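PDB 3ZUC: cellulosomal scaffoldin from Acetivibrio cellulolyticus, which probably binds crystalline cellulose through this family 3b carbohydrate-binding module, part of the major scaffoldin subunit of the cellulosome. Local coordinates for residues S19-P24 / S113-Y118. Numbering follows the deposited sequence.
Sequences SNSIYP and SDWTNY
A single antiparallel bridge beside the calcium site, between Ser19 and Tyr118, joins the ends of the short strands 18-19 and 118-119, and with them the segments 19-24 and 113-118. It is a hydrogen-bonded pair: Ser19 N donates to Tyr118 O at 3.1 Å, and Tyr118 N to Ser19 O at 2.8 Å, both nearly straight. Ser19 O also lies in the plane of the Tyr118 ring, at its edge. With Tyr118 CG anti to the carbonyl carbon (chi1 -63°), one ring face meets the Ile22 methyl CD1, 3.8 Å from the centroid, a CH-pi contact. Tyr118 OH is hydrogen-bonded to Gln55 NE2, and Lys112 makes a cation-pi contact with the ring. Beyond the bridge, two waters link the segments: one donates to Asn20 O (2.7 Å) and Thr116 O (2.8 Å), another accepts from Asn20 ND2 and donates to Trp115 O. Asn20 CG lies 4.2 Å from Trp115 CE3, amide and ring planes 84° apart. Thr116 N and OG1 both donate to Asp114 OD1 from one face of its carboxylate, the former closing an Asx turn. The Ile22 side chain is about 4 Å from that of the calcium ligand Asp123, and Tyr118's about 5 Å from the ion, in the calcium-binding loop region of the CBM3 beta-sandwich.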
loop_
_atom_site.group_PDB
_atom_site.type_symbol
_atom_site.label_atom_id
_atom_site.label_comp_id
_atom_site.label_asym_id
_atom_site.label_seq_id
_atom_site.Cartn_x
_atom_site.Cartn_y
_atom_site.Cartn_z
ATOM N N SER A 19 5.823 -14.983 -8.746
ATOM C CA SER A 19 4.585 -15.073 -7.988
ATOM C C SER A 19 3.421 -14.603 -8.836
ATOM O O SER A 19 3.528 -13.583 -9.506
ATOM C CB SER A 19 4.713 -14.211 -6.742
ATOM O OG SER A 19 3.613 -14.420 -5.875
ATOM N N ASN A 20 2.291 -15.303 -8.776
ATOM C CA ASN A 20 1.109 -14.875 -9.499
ATOM C C ASN A 20 0.298 -13.830 -8.747
ATOM O O ASN A 20 -0.718 -13.379 -9.238
ATOM C CB ASN A 20 0.241 -16.067 -9.903
ATOM C CG ASN A 20 -0.351 -16.791 -8.715
ATOM O OD1 ASN A 20 -0.388 -16.272 -7.598
ATOM N ND2 ASN A 20 -0.854 -17.978 -8.959
ATOM N N SER A 21 0.742 -13.426 -7.561
ATOM C CA SER A 21 0.077 -12.400 -6.781
ATOM C C SER A 21 1.113 -11.640 -5.977
ATOM O O SER A 21 2.196 -12.146 -5.666
ATOM C CB SER A 21 -0.932 -13.021 -5.811
ATOM O OG SER A 21 -1.971 -13.719 -6.481
ATOM N N ILE A 22 0.737 -10.426 -5.603
ATOM C CA ILE A 22 1.507 -9.607 -4.693
ATOM C C ILE A 22 0.602 -9.362 -3.476
ATOM O O ILE A 22 -0.610 -9.174 -3.604
ATOM C CB ILE A 22 2.014 -8.326 -5.392
ATOM C CG1 ILE A 22 2.993 -8.745 -6.506
ATOM C CG2 ILE A 22 2.699 -7.403 -4.404
ATOM C CD1 ILE A 22 3.474 -7.629 -7.406
ATOM N N TYR A 23 1.209 -9.395 -2.290
ATOM C CA TYR A 23 0.480 -9.504 -1.012
ATOM C C TYR A 23 0.864 -8.386 -0.032
ATOM O O TYR A 23 1.448 -8.630 1.026
ATOM C CB TYR A 23 0.805 -10.849 -0.351
ATOM C CG TYR A 23 0.462 -12.105 -1.121
ATOM C CD1 TYR A 23 1.300 -12.620 -2.105
ATOM C CD2 TYR A 23 -0.662 -12.845 -0.797
ATOM C CE1 TYR A 23 1.002 -13.818 -2.756
ATOM C CE2 TYR A 23 -0.967 -14.012 -1.440
ATOM C CZ TYR A 23 -0.132 -14.511 -2.420
ATOM O OH TYR A 23 -0.466 -15.696 -3.013
ATOM N N PRO A 24 0.516 -7.133 -0.340
ATOM C CA PRO A 24 0.901 -6.046 0.545
ATOM C C PRO A 24 0.130 -6.049 1.857
ATOM O O PRO A 24 -1.088 -6.204 1.859
ATOM C CB PRO A 24 0.539 -4.802 -0.284
ATOM C CG PRO A 24 -0.590 -5.265 -1.153
ATOM C CD PRO A 24 -0.222 -6.659 -1.518
ATOM N N SER A 113 -5.312 -10.285 -14.677
ATOM C CA SER A 113 -6.572 -10.895 -15.103
ATOM C C SER A 113 -6.416 -12.325 -15.586
ATOM O O SER A 113 -7.366 -13.105 -15.483
ATOM C CB SER A 113 -7.197 -10.052 -16.194
ATOM O OG SER A 113 -6.297 -9.984 -17.284
ATOM N N ASP A 114 -5.252 -12.648 -16.151
ATOM C CA ASP A 114 -4.943 -13.969 -16.662
ATOM C C ASP A 114 -4.078 -14.776 -15.696
ATOM O O ASP A 114 -3.666 -15.892 -16.050
ATOM C CB ASP A 114 -4.302 -13.878 -18.053
ATOM C CG ASP A 114 -3.006 -13.089 -18.086
ATOM O OD1 ASP A 114 -2.497 -12.702 -17.006
ATOM O OD2 ASP A 114 -2.511 -12.867 -19.221
ATOM N N TRP A 115 -3.846 -14.251 -14.488
ATOM C CA TRP A 115 -3.116 -14.959 -13.439
ATOM C C TRP A 115 -1.689 -15.304 -13.829
ATOM O O TRP A 115 -1.068 -16.172 -13.234
ATOM C CB TRP A 115 -3.945 -16.149 -12.884
ATOM C CG TRP A 115 -5.098 -15.603 -12.105
ATOM C CD1 TRP A 115 -6.322 -15.228 -12.575
ATOM C CD2 TRP A 115 -5.085 -15.269 -10.727
ATOM N NE1 TRP A 115 -7.087 -14.693 -11.551
ATOM C CE2 TRP A 115 -6.333 -14.698 -10.407
ATOM C CE3 TRP A 115 -4.128 -15.395 -9.726
ATOM C CZ2 TRP A 115 -6.655 -14.296 -9.119
ATOM C CZ3 TRP A 115 -4.452 -14.984 -8.449
ATOM C CH2 TRP A 115 -5.697 -14.442 -8.168
ATOM N N THR A 116 -1.133 -14.552 -14.769
ATOM C CA THR A 116 0.264 -14.724 -15.133
ATOM C C THR A 116 1.203 -14.077 -14.098
ATOM O O THR A 116 0.805 -13.274 -13.248
ATOM C CB THR A 116 0.531 -14.206 -16.562
ATOM O OG1 THR A 116 0.153 -12.826 -16.658
ATOM C CG2 THR A 116 -0.218 -15.069 -17.599
ATOM N N ASN A 117 2.471 -14.449 -14.144
ATOM C CA ASN A 117 3.388 -14.130 -13.069
ATOM C C ASN A 117 3.950 -12.720 -13.088
ATOM O O ASN A 117 4.140 -12.097 -14.140
ATOM C CB ASN A 117 4.551 -15.111 -13.048
ATOM C CG ASN A 117 4.140 -16.500 -12.595
ATOM O OD1 ASN A 117 3.179 -16.674 -11.854
ATOM N ND2 ASN A 117 4.868 -17.494 -13.060
ATOM N N TYR A 118 4.258 -12.262 -11.885
ATOM C CA TYR A 118 5.136 -11.160 -11.575
ATOM C C TYR A 118 6.535 -11.686 -11.210
ATOM O O TYR A 118 6.665 -12.824 -10.771
ATOM C CB TYR A 118 4.628 -10.420 -10.341
ATOM C CG TYR A 118 3.275 -9.773 -10.470
ATOM C CD1 TYR A 118 3.136 -8.521 -11.041
ATOM C CD2 TYR A 118 2.138 -10.387 -9.984
ATOM C CE1 TYR A 118 1.899 -7.895 -11.117
ATOM C CE2 TYR A 118 0.909 -9.781 -10.059
ATOM C CZ TYR A 118 0.783 -8.522 -10.608
ATOM O OH TYR A 118 -0.466 -7.956 -10.678
HETATM O O HOH W 1 -1.433 -12.646 -11.752
HETATM O O HOH W 2 -1.059 -18.434 -11.893
#